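Local coordinates for putative peptide ABC-transport system periplasmic peptide-binding protein (Campylobacter jejuni, PDB 4OEV) that binds nickel outside the cytoplasm for uptake, as the extracytoplasmic binding protein of an ABC-type importer, at residues 85-90 against 135-140. Numbering follows the deposited sequence.
Sequences KFSIEA and IGMLPK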
loop_
_atom_site.group_PDB
_atom_site.type_symbol
_atom_site.label_atom_id
_atom_site.label_comp_id
_atom_site.label_asym_id
_atom_site.label_seq_id
_atom_site.Cartn_x
_atom_site.Cartn_y
_atom_site.Cartn_z
ATOM N N LYS A 85 -7.309 -21.621 -12.185
ATOM C CA LYS A 85 -6.033 -22.243 -12.420
ATOM C C LYS A 85 -5.195 -21.394 -13.345
ATOM O O LYS A 85 -3.986 -21.271 -13.143
ATOM C CB LYS A 85 -6.214 -23.664 -12.993
ATOM C CG LYS A 85 -4.933 -24.334 -13.421
ATOM C CD LYS A 85 -5.237 -25.794 -13.849
ATOM C CE LYS A 85 -3.992 -26.518 -14.437
ATOM N NZ LYS A 85 -2.982 -26.876 -13.415
ATOM N N PHE A 86 -5.818 -20.810 -14.363
ATOM C CA PHE A 86 -5.061 -19.957 -15.260
ATOM C C PHE A 86 -4.446 -18.781 -14.459
ATOM O O PHE A 86 -3.280 -18.454 -14.625
ATOM C CB PHE A 86 -5.941 -19.432 -16.390
ATOM C CG PHE A 86 -5.308 -18.332 -17.183
ATOM C CD1 PHE A 86 -4.400 -18.615 -18.190
ATOM C CD2 PHE A 86 -5.594 -16.997 -16.890
ATOM C CE1 PHE A 86 -3.815 -17.586 -18.911
ATOM C CE2 PHE A 86 -4.990 -15.966 -17.592
ATOM C CZ PHE A 86 -4.101 -16.250 -18.597
ATOM N N SER A 87 -5.271 -18.157 -13.620
ATOM C CA SER A 87 -4.848 -16.950 -12.866
ATOM C C SER A 87 -3.701 -17.171 -11.891
ATOM O O SER A 87 -2.683 -16.473 -11.907
ATOM C CB SER A 87 -6.054 -16.409 -12.106
ATOM O OG SER A 87 -7.044 -16.019 -13.002
ATOM N N ILE A 88 -3.886 -18.127 -11.006
ATOM C CA ILE A 88 -2.883 -18.450 -10.023
ATOM C C ILE A 88 -1.578 -18.860 -10.718
ATOM O O ILE A 88 -0.516 -18.403 -10.351
ATOM C CB ILE A 88 -3.376 -19.617 -9.161
ATOM C CG1 ILE A 88 -4.339 -19.173 -8.080
ATOM C CG2 ILE A 88 -2.239 -20.352 -8.548
ATOM C CD1 ILE A 88 -4.887 -20.386 -7.333
ATOM N N GLU A 89 -1.665 -19.671 -11.775
ATOM C CA GLU A 89 -0.469 -20.022 -12.518
ATOM C C GLU A 89 0.155 -18.805 -13.194
ATOM O O GLU A 89 1.404 -18.693 -13.283
ATOM C CB GLU A 89 -0.805 -21.115 -13.532
ATOM C CG GLU A 89 -1.016 -22.398 -12.818
ATOM C CD GLU A 89 -1.362 -23.572 -13.736
ATOM O OE1 GLU A 89 -1.570 -23.394 -14.958
ATOM O OE2 GLU A 89 -1.399 -24.676 -13.191
ATOM N N ALA A 90 -0.704 -17.866 -13.583
ATOM C CA ALA A 90 -0.267 -16.663 -14.256
ATOM C C ALA A 90 0.572 -15.777 -13.328
ATOM O O ALA A 90 1.596 -15.285 -13.767
ATOM C CB ALA A 90 -1.460 -15.868 -14.791
ATOM N N ILE A 135 -7.216 -11.101 -4.549
ATOM C CA ILE A 135 -6.840 -10.472 -5.823
ATOM C C ILE A 135 -7.794 -10.916 -6.923
ATOM O O ILE A 135 -8.326 -12.038 -6.872
ATOM C CB ILE A 135 -5.372 -10.802 -6.256
ATOM C CG1 ILE A 135 -4.883 -9.811 -7.308
ATOM C CG2 ILE A 135 -5.206 -12.219 -6.757
ATOM C CD1 ILE A 135 -4.497 -8.417 -6.756
ATOM N N GLY A 136 -8.009 -10.047 -7.911
ATOM C CA GLY A 136 -8.951 -10.345 -8.977
ATOM C C GLY A 136 -8.562 -11.606 -9.739
ATOM O O GLY A 136 -7.375 -11.941 -9.801
ATOM N N MET A 137 -9.558 -12.332 -10.275
ATOM C CA MET A 137 -9.298 -13.466 -11.184
ATOM C C MET A 137 -9.262 -12.948 -12.642
ATOM O O MET A 137 -9.891 -11.925 -12.975
ATOM C CB MET A 137 -10.343 -14.570 -10.984
ATOM C CG MET A 137 -10.297 -15.279 -9.613
ATOM S SD MET A 137 -8.798 -16.255 -9.350
ATOM C CE MET A 137 -7.849 -14.976 -8.474
ATOM N N LEU A 138 -8.432 -13.574 -13.459
ATOM C CA LEU A 138 -8.274 -13.221 -14.870
ATOM C C LEU A 138 -9.067 -14.190 -15.767
ATOM O O LEU A 138 -9.262 -15.339 -15.386
ATOM C CB LEU A 138 -6.818 -13.298 -15.301
ATOM C CG LEU A 138 -5.877 -12.318 -14.591
ATOM C CD1 LEU A 138 -4.454 -12.726 -14.896
ATOM C CD2 LEU A 138 -6.187 -10.953 -15.116
ATOM N N PRO A 139 -9.467 -13.724 -16.963
ATOM C CA PRO A 139 -10.194 -14.581 -17.910
ATOM C C PRO A 139 -9.293 -15.377 -18.838
ATOM O O PRO A 139 -8.714 -14.848 -19.791
ATOM C CB PRO A 139 -11.046 -13.576 -18.692
ATOM C CG PRO A 139 -10.287 -12.282 -18.635
ATOM C CD PRO A 139 -9.558 -12.295 -17.333
ATOM N N LYS A 140 -9.212 -16.670 -18.555
ATOM C CA LYS A 140 -8.470 -17.603 -19.406
ATOM C C LYS A 140 -8.836 -17.461 -20.875
ATOM O O LYS A 140 -7.958 -17.361 -21.724
ATOM C CB LYS A 140 -8.702 -19.026 -18.932
ATOM C CG LYS A 140 -8.053 -20.102 -19.794
ATOM C CD LYS A 140 -8.075 -21.410 -19.061
ATOM C CE LYS A 140 -7.378 -22.531 -19.830
ATOM N NZ LYS A 140 -8.224 -22.987 -20.963
#
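Phe86, Ser87 and Leu138 carry most of the buried surface where helix 81-92 meets the loop leading into helix 140-143. Ser87 supplies the polar link: its OG accepts a hydrogen bond from Leu138 N at 2.8 Å, with an N-H...O angle of 159°. With chi1 at -63°, OG lies beside its own backbone N and donates to Asp83 O, four residues back, so serine suits the place by serving both bonds. Met137, a flexible thioether bent at chi2 and chi3, brings SD to 3.9 Å from Ser87 CB. With Phe86 CG anti to the backbone N (chi1 168°), the flat ring covers the backbone of Lys140, whose CA lies over one face, 4.1 Å from the centroid, in a CH-pi contact. At the ring edge, Leu138 CB meets Phe86 CE2 at 4.0 Å; farther along this branched apolar chain, CD1 reaches the methyl of Ala90, one turn beyond Phe86. The aliphatic part of Lys140 runs past Phe86 CB while NZ pairs with Glu144. Pro139 is the N-cap residue of helix 140-143, and Lys140 N bonds to Asp83 OD1: a helix N-terminus docked on helix 81-92 in a family 5 solute-binding protein.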